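Local coordinates for protein Ton_1535 (Thermococcus onnurineus, PDB 3ZPJ) that is of unknown function but folds as an all-helical alpha-solenoid that contains an unusual left-handed helical turn, at residues P70-A81 and F96-I107; G294-A303 and A315-R326. All coordinates share one frame; numbering follows the deposited sequence.

Contact 1 (P70-A81 and F96-I107)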
loop_
_atom_site.group_PDB
_atom_site.type_symbol
_atom_site.label_atom_id
_atom_site.label_comp_id
_atom_site.label_asym_id
_atom_site.label_seq_id
_atom_site.Cartn_x
_atom_site.Cartn_y
_atom_site.Cartn_z
ATOM N N PRO A 70 -0.985 29.997 -9.133
ATOM C CA PRO A 70 -1.712 28.784 -9.524
ATOM C C PRO A 70 -1.181 27.502 -8.872
ATOM O O PRO A 70 -1.984 26.661 -8.466
ATOM C CB PRO A 70 -1.529 28.735 -11.046
ATOM C CG PRO A 70 -1.271 30.131 -11.430
ATOM C CD PRO A 70 -0.481 30.726 -10.305
ATOM N N ALA A 71 0.138 27.362 -8.765
ATOM C CA ALA A 71 0.719 26.172 -8.150
ATOM C C ALA A 71 0.384 26.101 -6.675
ATOM O O ALA A 71 0.005 25.042 -6.170
ATOM C CB ALA A 71 2.238 26.135 -8.344
ATOM N N ASN A 72 0.540 27.218 -5.967
ATOM C CA ASN A 72 0.287 27.217 -4.525
ATOM C C ASN A 72 -1.179 26.926 -4.223
ATOM O O ASN A 72 -1.501 26.160 -3.319
ATOM C CB ASN A 72 0.710 28.542 -3.880
ATOM C CG ASN A 72 2.218 28.706 -3.805
ATOM O OD1 ASN A 72 2.955 27.730 -3.763
ATOM N ND2 ASN A 72 2.682 29.954 -3.809
ATOM N N LYS A 73 -2.050 27.543 -5.009
ATOM C CA LYS A 73 -3.487 27.401 -4.864
ATOM C C LYS A 73 -3.889 25.962 -5.070
ATOM O O LYS A 73 -4.730 25.424 -4.351
ATOM C CB LYS A 73 -4.183 28.257 -5.917
ATOM C CG LYS A 73 -5.477 28.913 -5.456
ATOM C CD LYS A 73 -5.924 29.995 -6.459
ATOM C CE LYS A 73 -7.169 30.736 -5.986
ATOM N NZ LYS A 73 -6.795 31.773 -4.976
ATOM N N ALA A 74 -3.280 25.361 -6.084
ATOM C CA ALA A 74 -3.556 23.988 -6.452
ATOM C C ALA A 74 -3.204 23.075 -5.293
ATOM O O ALA A 74 -3.985 22.189 -4.951
ATOM C CB ALA A 74 -2.787 23.603 -7.700
ATOM N N VAL A 75 -2.044 23.300 -4.676
ATOM C CA VAL A 75 -1.636 22.462 -3.557
ATOM C C VAL A 75 -2.560 22.709 -2.377
ATOM O O VAL A 75 -3.017 21.768 -1.735
ATOM C CB VAL A 75 -0.167 22.689 -3.151
ATOM C CG1 VAL A 75 0.198 21.772 -2.001
ATOM C CG2 VAL A 75 0.758 22.407 -4.333
ATOM N N ALA A 76 -2.869 23.975 -2.116
ATOM C CA ALA A 76 -3.737 24.307 -0.992
ATOM C C ALA A 76 -5.118 23.647 -1.130
ATOM O O ALA A 76 -5.617 23.014 -0.189
ATOM C CB ALA A 76 -3.868 25.808 -0.843
ATOM N N TYR A 77 -5.712 23.791 -2.309
ATOM C CA TYR A 77 -6.982 23.149 -2.619
ATOM C C TYR A 77 -6.895 21.623 -2.461
ATOM O O TYR A 77 -7.856 20.980 -2.030
ATOM C CB TYR A 77 -7.404 23.488 -4.047
ATOM C CG TYR A 77 -7.988 24.869 -4.237
ATOM C CD1 TYR A 77 -8.616 25.540 -3.193
ATOM C CD2 TYR A 77 -7.935 25.493 -5.476
ATOM C CE1 TYR A 77 -9.162 26.798 -3.379
ATOM C CE2 TYR A 77 -8.480 26.755 -5.675
ATOM C CZ TYR A 77 -9.090 27.403 -4.626
ATOM O OH TYR A 77 -9.631 28.656 -4.829
ATOM N N SER A 78 -5.744 21.048 -2.803
ATOM C CA SER A 78 -5.535 19.600 -2.658
ATOM C C SER A 78 -5.520 19.190 -1.206
ATOM O O SER A 78 -6.139 18.193 -0.826
ATOM C CB SER A 78 -4.222 19.166 -3.295
ATOM O OG SER A 78 -4.278 19.318 -4.689
ATOM N N ILE A 79 -4.794 19.957 -0.400
ATOM C CA ILE A 79 -4.746 19.739 1.044
ATOM C C ILE A 79 -6.147 19.784 1.656
ATOM O O ILE A 79 -6.553 18.885 2.394
ATOM C CB ILE A 79 -3.810 20.748 1.700
ATOM C CG1 ILE A 79 -2.416 20.610 1.067
ATOM C CG2 ILE A 79 -3.758 20.553 3.227
ATOM C CD1 ILE A 79 -1.351 21.486 1.688
ATOM N N ILE A 80 -6.902 20.811 1.305
ATOM C CA ILE A 80 -8.275 20.937 1.762
ATOM C C ILE A 80 -9.120 19.759 1.274
ATOM O O ILE A 80 -9.943 19.215 2.015
ATOM C CB ILE A 80 -8.864 22.269 1.266
ATOM C CG1 ILE A 80 -8.168 23.430 1.995
ATOM C CG2 ILE A 80 -10.378 22.289 1.431
ATOM C CD1 ILE A 80 -8.428 24.794 1.398
ATOM N N ALA A 81 -8.888 19.364 0.027
ATOM C CA ALA A 81 -9.663 18.302 -0.618
ATOM C C ALA A 81 -9.513 16.943 0.053
ATOM O O ALA A 81 -10.497 16.255 0.264
ATOM C CB ALA A 81 -9.294 18.190 -2.087
ATOM N N PHE A 96 -13.220 20.453 -4.411
ATOM C CA PHE A 96 -11.885 21.020 -4.246
ATOM C C PHE A 96 -10.808 20.378 -5.105
ATOM O O PHE A 96 -9.910 21.068 -5.581
ATOM C CB PHE A 96 -11.484 21.140 -2.775
ATOM C CG PHE A 96 -12.045 22.368 -2.134
ATOM C CD1 PHE A 96 -13.381 22.414 -1.757
ATOM C CD2 PHE A 96 -11.274 23.508 -1.987
ATOM C CE1 PHE A 96 -13.920 23.558 -1.199
ATOM C CE2 PHE A 96 -11.810 24.651 -1.425
ATOM C CZ PHE A 96 -13.134 24.673 -1.032
ATOM N N PHE A 97 -10.914 19.074 -5.332
ATOM C CA PHE A 97 -10.028 18.429 -6.286
ATOM C C PHE A 97 -10.150 19.051 -7.688
ATOM O O PHE A 97 -9.153 19.281 -8.365
ATOM C CB PHE A 97 -10.259 16.919 -6.301
ATOM C CG PHE A 97 -9.604 16.208 -5.149
ATOM C CD1 PHE A 97 -8.238 16.354 -4.923
ATOM C CD2 PHE A 97 -10.347 15.430 -4.272
ATOM C CE1 PHE A 97 -7.615 15.715 -3.857
ATOM C CE2 PHE A 97 -9.730 14.791 -3.200
ATOM C CZ PHE A 97 -8.358 14.934 -2.994
ATOM N N ASN A 98 -11.372 19.355 -8.101
ATOM C CA ASN A 98 -11.587 19.967 -9.395
ATOM C C ASN A 98 -11.052 21.379 -9.460
ATOM O O ASN A 98 -10.588 21.827 -10.515
ATOM C CB ASN A 98 -13.063 19.935 -9.761
ATOM C CG ASN A 98 -13.478 18.600 -10.333
ATOM O OD1 ASN A 98 -12.818 18.067 -11.227
ATOM N ND2 ASN A 98 -14.559 18.037 -9.809
ATOM N N ARG A 99 -11.120 22.083 -8.334
ATOM C CA ARG A 99 -10.519 23.399 -8.265
ATOM C C ARG A 99 -9.010 23.247 -8.430
ATOM O O ARG A 99 -8.387 23.991 -9.186
ATOM C CB ARG A 99 -10.865 24.107 -6.954
ATOM C CG ARG A 99 -12.344 24.451 -6.804
ATOM C CD ARG A 99 -12.563 25.431 -5.653
ATOM N NE ARG A 99 -13.904 25.322 -5.090
ATOM C CZ ARG A 99 -14.442 26.208 -4.257
ATOM N NH1 ARG A 99 -13.754 27.289 -3.891
ATOM N NH2 ARG A 99 -15.672 26.014 -3.796
ATOM N N ALA A 100 -8.438 22.262 -7.744
ATOM C CA ALA A 100 -7.000 21.987 -7.849
ATOM C C ALA A 100 -6.583 21.736 -9.298
ATOM O O ALA A 100 -5.676 22.391 -9.808
ATOM C CB ALA A 100 -6.596 20.817 -6.946
ATOM N N ILE A 101 -7.273 20.812 -9.960
ATOM C CA ILE A 101 -7.095 20.558 -11.392
ATOM C C ILE A 101 -7.128 21.846 -12.236
ATOM O O ILE A 101 -6.247 22.076 -13.069
ATOM C CB ILE A 101 -8.212 19.620 -11.933
ATOM C CG1 ILE A 101 -8.042 18.196 -11.390
ATOM C CG2 ILE A 101 -8.251 19.642 -13.465
ATOM C CD1 ILE A 101 -6.751 17.589 -11.743
ATOM N N ASP A 102 -8.150 22.672 -12.041
ATOM C CA ASP A 102 -8.291 23.883 -12.860
ATOM C C ASP A 102 -7.097 24.807 -12.721
ATOM O O ASP A 102 -6.610 25.350 -13.713
ATOM C CB ASP A 102 -9.546 24.659 -12.498
ATOM C CG ASP A 102 -10.801 23.920 -12.851
ATOM O OD1 ASP A 102 -10.780 23.155 -13.840
ATOM O OD2 ASP A 102 -11.803 24.104 -12.126
ATOM N N GLU A 103 -6.641 24.982 -11.486
ATOM C CA GLU A 103 -5.471 25.803 -11.192
ATOM C C GLU A 103 -4.188 25.230 -11.792
ATOM O O GLU A 103 -3.377 25.968 -12.352
ATOM C CB GLU A 103 -5.321 25.996 -9.690
ATOM C CG GLU A 103 -6.475 26.789 -9.086
ATOM C CD GLU A 103 -6.519 28.216 -9.590
ATOM O OE1 GLU A 103 -5.429 28.778 -9.844
ATOM O OE2 GLU A 103 -7.635 28.771 -9.741
ATOM N N ALA A 104 -4.013 23.915 -11.680
ATOM C CA ALA A 104 -2.906 23.228 -12.343
ATOM C C ALA A 104 -2.850 23.557 -13.841
ATOM O O ALA A 104 -1.790 23.865 -14.376
ATOM C CB ALA A 104 -3.025 21.740 -12.143
ATOM N N ASN A 105 -3.996 23.504 -14.510
ATOM C CA ASN A 105 -4.050 23.765 -15.944
ATOM C C ASN A 105 -3.783 25.218 -16.302
ATOM O O ASN A 105 -3.870 25.589 -17.468
ATOM C CB ASN A 105 -5.399 23.332 -16.532
ATOM C CG ASN A 105 -5.501 21.828 -16.719
ATOM O OD1 ASN A 105 -4.496 21.149 -16.898
ATOM N ND2 ASN A 105 -6.721 21.303 -16.689
ATOM N N GLU A 106 -3.471 26.042 -15.308
ATOM C CA GLU A 106 -3.180 27.453 -15.556
ATOM C C GLU A 106 -1.671 27.676 -15.550
ATOM O O GLU A 106 -1.178 28.710 -16.001
ATOM C CB GLU A 106 -3.872 28.339 -14.516
ATOM C CG GLU A 106 -4.585 29.541 -15.099
ATOM C CD GLU A 106 -5.537 29.183 -16.232
ATOM O OE1 GLU A 106 -6.121 28.077 -16.203
ATOM O OE2 GLU A 106 -5.700 30.014 -17.155
ATOM N N ILE A 107 -0.953 26.678 -15.042
ATOM C CA ILE A 107 0.502 26.686 -14.980
ATOM C C ILE A 107 1.164 26.592 -16.349
ATOM O O ILE A 107 0.762 25.779 -17.198
ATOM C CB ILE A 107 0.997 25.524 -14.139
ATOM C CG1 ILE A 107 0.308 25.548 -12.769
ATOM C CG2 ILE A 107 2.502 25.585 -13.996
ATOM C CD1 ILE A 107 0.826 24.459 -11.807
#
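F96 meets Y77 and I80 near the C-terminal end of 70-81, in an antiparallel helix pair. I80 CG2 lies over one face of the F96 ring, 4.0 Å from its centroid, and R99 NE of the same helix as F96 lies over the opposite face. The rings of Y77 and F96 meet obliquely, their planes 71° apart, with Y77 CD1 3.6 Å from F96 CD2. F97 takes the methyl of A81 over the middle of its ring face. A81 CB is 3.3 Å from the F97 centroid, a close CH-pi contact almost along the ring normal. R99 runs extended from CG to NE across Y77. Its CB stands over a face of the Y77 ring, and its NE forms a salt bridge with D95. A100 is small and lets the backbones approach, its CA 4.2 Å from that of A74. The axes of 70-81 and 96-104 come within 8.0 Å of each other. Successive helices paired antiparallel in this way build an alpha-solenoid, and Y77 packs as a knob into the hole formed by F96, R99, A100 and E103. A100 CB also touches S78 OG, which is itself bonded to A74 O. E103 is the answering knob, among P70, K73, A74 and Y77. Its chain bends at chi2 (-65°), which lays the carboxylate beside the K73 chain, OE1 3.6 Å from K73 CD. K73 NZ goes on to the carbonyls of A64 and K65 instead. Past the helix end, a type I turn from A104 to I107 brings I107 CD1 to within 4.1 Å of A71 CB.

Contact 2 (G294-A303 and A315-R326)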
loop_
_atom_site.group_PDB
_atom_site.type_symbol
_atom_site.label_atom_id
_atom_site.label_comp_id
_atom_site.label_asym_id
_atom_site.label_seq_id
_atom_site.Cartn_x
_atom_site.Cartn_y
_atom_site.Cartn_z
ATOM N N GLY A 294 7.277 -24.435 2.471
ATOM C CA GLY A 294 8.068 -25.641 2.626
ATOM C C GLY A 294 7.493 -26.622 3.628
ATOM O O GLY A 294 8.122 -27.627 3.948
ATOM N N ASN A 295 6.302 -26.337 4.142
ATOM C CA ASN A 295 5.626 -27.297 5.003
ATOM C C ASN A 295 4.796 -28.230 4.122
ATOM O O ASN A 295 3.583 -28.083 3.998
ATOM C CB ASN A 295 4.760 -26.590 6.056
ATOM C CG ASN A 295 4.275 -27.531 7.164
ATOM O OD1 ASN A 295 3.995 -28.716 6.931
ATOM N ND2 ASN A 295 4.167 -26.997 8.378
ATOM N N LEU A 296 5.463 -29.193 3.503
ATOM C CA LEU A 296 4.792 -30.070 2.560
ATOM C C LEU A 296 3.842 -31.063 3.234
ATOM O O LEU A 296 2.897 -31.537 2.603
ATOM C CB LEU A 296 5.814 -30.757 1.643
ATOM C CG LEU A 296 6.676 -29.702 0.935
ATOM C CD1 LEU A 296 7.699 -30.294 -0.023
ATOM C CD2 LEU A 296 5.796 -28.699 0.209
ATOM N N ARG A 297 4.071 -31.359 4.514
ATOM C CA ARG A 297 3.157 -32.240 5.245
ATOM C C ARG A 297 1.769 -31.616 5.328
ATOM O O ARG A 297 0.783 -32.213 4.886
ATOM C CB ARG A 297 3.663 -32.562 6.662
ATOM C CG ARG A 297 2.595 -33.239 7.537
ATOM C CD ARG A 297 3.058 -33.568 8.964
ATOM N NE ARG A 297 3.131 -32.405 9.857
ATOM C CZ ARG A 297 2.114 -31.926 10.577
ATOM N NH1 ARG A 297 0.917 -32.491 10.508
ATOM N NH2 ARG A 297 2.287 -30.871 11.366
ATOM N N ARG A 298 1.699 -30.413 5.897
ATOM C CA ARG A 298 0.428 -29.712 6.044
ATOM C C ARG A 298 -0.143 -29.358 4.677
ATOM O O ARG A 298 -1.349 -29.454 4.464
ATOM C CB ARG A 298 0.596 -28.438 6.870
ATOM C CG ARG A 298 0.901 -28.637 8.348
ATOM C CD ARG A 298 1.008 -27.274 9.011
ATOM N NE ARG A 298 1.420 -27.322 10.407
ATOM C CZ ARG A 298 0.582 -27.518 11.417
ATOM N NH1 ARG A 298 -0.711 -27.705 11.176
ATOM N NH2 ARG A 298 1.035 -27.536 12.665
ATOM N N ALA A 299 0.730 -28.956 3.755
ATOM C CA ALA A 299 0.306 -28.562 2.417
ATOM C C ALA A 299 -0.424 -29.693 1.713
ATOM O O ALA A 299 -1.409 -29.471 1.011
ATOM C CB ALA A 299 1.491 -28.090 1.588
ATOM N N LEU A 300 0.035 -30.918 1.924
ATOM C CA LEU A 300 -0.646 -32.055 1.332
ATOM C C LEU A 300 -2.033 -32.257 1.937
ATOM O O LEU A 300 -2.986 -32.570 1.213
ATOM C CB LEU A 300 0.191 -33.325 1.453
ATOM C CG LEU A 300 -0.316 -34.479 0.595
ATOM C CD1 LEU A 300 -0.337 -34.068 -0.868
ATOM C CD2 LEU A 300 0.534 -35.729 0.796
ATOM N N LYS A 301 -2.156 -32.076 3.252
ATOM C CA LYS A 301 -3.459 -32.240 3.901
ATOM C C LYS A 301 -4.463 -31.316 3.238
ATOM O O LYS A 301 -5.577 -31.724 2.902
ATOM C CB LYS A 301 -3.411 -31.883 5.383
ATOM C CG LYS A 301 -2.507 -32.709 6.256
ATOM C CD LYS A 301 -2.461 -32.073 7.645
ATOM C CE LYS A 301 -1.558 -32.840 8.577
ATOM N NZ LYS A 301 -1.867 -34.289 8.513
ATOM N N PHE A 302 -4.064 -30.061 3.051
ATOM C CA PHE A 302 -4.955 -29.094 2.427
ATOM C C PHE A 302 -5.242 -29.381 0.956
ATOM O O PHE A 302 -6.404 -29.415 0.558
ATOM C CB PHE A 302 -4.468 -27.667 2.661
ATOM C CG PHE A 302 -4.775 -27.169 4.033
ATOM C CD1 PHE A 302 -6.010 -26.618 4.318
ATOM C CD2 PHE A 302 -3.857 -27.299 5.051
ATOM C CE1 PHE A 302 -6.315 -26.180 5.587
ATOM C CE2 PHE A 302 -4.154 -26.860 6.315
ATOM C CZ PHE A 302 -5.388 -26.303 6.585
ATOM N N ALA A 303 -4.198 -29.631 0.172
ATOM C CA ALA A 303 -4.365 -29.940 -1.240
ATOM C C ALA A 303 -5.382 -31.062 -1.486
ATOM O O ALA A 303 -6.204 -30.973 -2.402
ATOM C CB ALA A 303 -3.025 -30.284 -1.865
ATOM N N ALA A 315 -2.306 -28.023 -7.346
ATOM C CA ALA A 315 -1.684 -28.033 -6.020
ATOM C C ALA A 315 -0.912 -29.329 -5.766
ATOM O O ALA A 315 0.161 -29.324 -5.169
ATOM C CB ALA A 315 -2.729 -27.802 -4.936
ATOM N N LEU A 316 -1.465 -30.439 -6.239
ATOM C CA LEU A 316 -0.831 -31.731 -6.046
ATOM C C LEU A 316 0.472 -31.812 -6.834
ATOM O O LEU A 316 1.445 -32.416 -6.382
ATOM C CB LEU A 316 -1.785 -32.854 -6.453
ATOM C CG LEU A 316 -2.882 -33.192 -5.441
ATOM C CD1 LEU A 316 -3.769 -34.342 -5.943
ATOM C CD2 LEU A 316 -2.263 -33.552 -4.099
ATOM N N LYS A 317 0.488 -31.193 -8.012
ATOM C CA LYS A 317 1.685 -31.183 -8.846
ATOM C C LYS A 317 2.802 -30.416 -8.147
ATOM O O LYS A 317 3.883 -30.962 -7.907
ATOM C CB LYS A 317 1.400 -30.566 -10.223
ATOM C CG LYS A 317 2.646 -30.445 -11.097
ATOM C CD LYS A 317 2.310 -30.171 -12.553
ATOM C CE LYS A 317 2.756 -28.785 -12.985
ATOM N NZ LYS A 317 2.540 -28.564 -14.444
ATOM N N ALA A 318 2.520 -29.156 -7.818
ATOM C CA ALA A 318 3.476 -28.282 -7.139
ATOM C C ALA A 318 4.150 -28.983 -5.966
ATOM O O ALA A 318 5.376 -29.004 -5.860
ATOM C CB ALA A 318 2.789 -27.013 -6.663
ATOM N N ILE A 319 3.340 -29.567 -5.092
ATOM C CA ILE A 319 3.867 -30.283 -3.941
ATOM C C ILE A 319 4.837 -31.365 -4.395
ATOM O O ILE A 319 5.906 -31.539 -3.810
ATOM C CB ILE A 319 2.738 -30.921 -3.118
ATOM C CG1 ILE A 319 1.903 -29.835 -2.431
ATOM C CG2 ILE A 319 3.306 -31.909 -2.104
ATOM C CD1 ILE A 319 0.581 -30.355 -1.848
ATOM N N ALA A 320 4.467 -32.070 -5.458
ATOM C CA ALA A 320 5.269 -33.185 -5.936
ATOM C C ALA A 320 6.587 -32.711 -6.536
ATOM O O ALA A 320 7.611 -33.368 -6.371
ATOM C CB ALA A 320 4.492 -34.016 -6.937
ATOM N N LEU A 321 6.567 -31.577 -7.228
ATOM C CA LEU A 321 7.797 -31.030 -7.790
ATOM C C LEU A 321 8.763 -30.638 -6.680
ATOM O O LEU A 321 9.961 -30.936 -6.748
ATOM C CB LEU A 321 7.515 -29.809 -8.665
ATOM C CG LEU A 321 6.683 -30.011 -9.930
ATOM C CD1 LEU A 321 6.607 -28.699 -10.694
ATOM C CD2 LEU A 321 7.247 -31.126 -10.803
ATOM N N GLU A 322 8.236 -29.962 -5.663
ATOM C CA GLU A 322 9.051 -29.542 -4.537
ATOM C C GLU A 322 9.658 -30.756 -3.853
ATOM O O GLU A 322 10.828 -30.746 -3.477
ATOM C CB GLU A 322 8.228 -28.749 -3.531
ATOM C CG GLU A 322 9.079 -28.140 -2.439
ATOM C CD GLU A 322 10.025 -27.081 -2.971
ATOM O OE1 GLU A 322 9.657 -26.410 -3.962
ATOM O OE2 GLU A 322 11.125 -26.916 -2.397
ATOM N N LEU A 323 8.855 -31.799 -3.688
ATOM C CA LEU A 323 9.369 -33.053 -3.157
ATOM C C LEU A 323 10.629 -33.467 -3.909
ATOM O O LEU A 323 11.656 -33.703 -3.297
ATOM C CB LEU A 323 8.315 -34.159 -3.209
ATOM C CG LEU A 323 7.343 -34.174 -2.030
ATOM C CD1 LEU A 323 6.507 -35.440 -2.023
ATOM C CD2 LEU A 323 8.096 -34.036 -0.721
ATOM N N VAL A 324 10.556 -33.491 -5.237
ATOM C CA VAL A 324 11.682 -33.908 -6.075
ATOM C C VAL A 324 12.980 -33.136 -5.813
ATOM O O VAL A 324 14.024 -33.743 -5.535
ATOM C CB VAL A 324 11.321 -33.847 -7.570
ATOM C CG1 VAL A 324 12.578 -33.893 -8.433
ATOM C CG2 VAL A 324 10.387 -34.990 -7.915
ATOM N N ARG A 325 12.909 -31.809 -5.894
ATOM C CA ARG A 325 14.063 -30.959 -5.608
ATOM C C ARG A 325 14.743 -31.347 -4.300
ATOM O O ARG A 325 15.968 -31.419 -4.218
ATOM C CB ARG A 325 13.641 -29.493 -5.555
ATOM C CG ARG A 325 13.258 -28.948 -6.909
ATOM C CD ARG A 325 11.948 -28.196 -6.867
ATOM N NE ARG A 325 11.560 -27.744 -8.203
ATOM C CZ ARG A 325 10.514 -26.964 -8.466
ATOM N NH1 ARG A 325 9.731 -26.528 -7.482
ATOM N NH2 ARG A 325 10.252 -26.616 -9.721
ATOM N N ARG A 326 13.930 -31.640 -3.292
ATOM C CA ARG A 326 14.419 -31.864 -1.944
ATOM C C ARG A 326 14.543 -33.339 -1.593
ATOM O O ARG A 326 14.433 -33.687 -0.420
ATOM C CB ARG A 326 13.474 -31.185 -0.946
ATOM C CG ARG A 326 13.057 -29.762 -1.353
ATOM C CD ARG A 326 11.956 -29.213 -0.455
ATOM N NE ARG A 326 11.910 -29.902 0.834
ATOM C CZ ARG A 326 11.110 -29.555 1.840
ATOM N NH1 ARG A 326 10.292 -28.514 1.713
ATOM N NH2 ARG A 326 11.135 -30.247 2.974
#
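Helices 296-303 and 315-325 run antiparallel at 161°, their axes 9.8 Å apart at the closest. They are neighbouring helices of the alpha-solenoid, and side chains fill the interval between them. I319 reaches across with its CD1, which sits 3.6 Å from A303 CB and also touches A299 and L300. Its CG1 is anti to the carbonyl carbon (chi1 -69°), which turns that methyl to the facing helix. L300 crosses both I319 and L316 at about a right angle, its CD1 3.8 Å from L316 CD2. At the other end L296 CD1 meets E322 CG at 3.5 Å and L323 CD2. The same methyl lies over one face of the R326 guanidinium, toward its rim. G294 closes the preceding helix in a Schellman motif with positive phi. N295 then caps the next helix, its OD1 accepting from R298 N. R326 NH1 bonds to G294 O at 3.2 Å, nearly straight at 172°. With an alanine in place of R326, the G294 carbonyl would probably lose its guanidinium partner, and the L296 methyl the flat group packed against it. G294 O lies in the plane of that guanidinium, only 4° out of it.

In the fold
Contacts 1 and 2 lie in series along the chain, on opposite sides of its centre. Their centres are about 55 Å apart and their nearest atoms about 42 Å, so they do not touch. The centre of contact 1 lies about 25 Å from the centre of the chain, that of contact 2 about 31 Å. Both join antiparallel helices close in sequence, as expected in a solenoid. They differ in burial: 723 Å² is buried in contact 1 and 448 Å² in contact 2. Helices 53-66 and 110-126 flank contact 1, while 280-293 and 332-338 flank contact 2. The function is unknown, so neither contact can be tied to an active site.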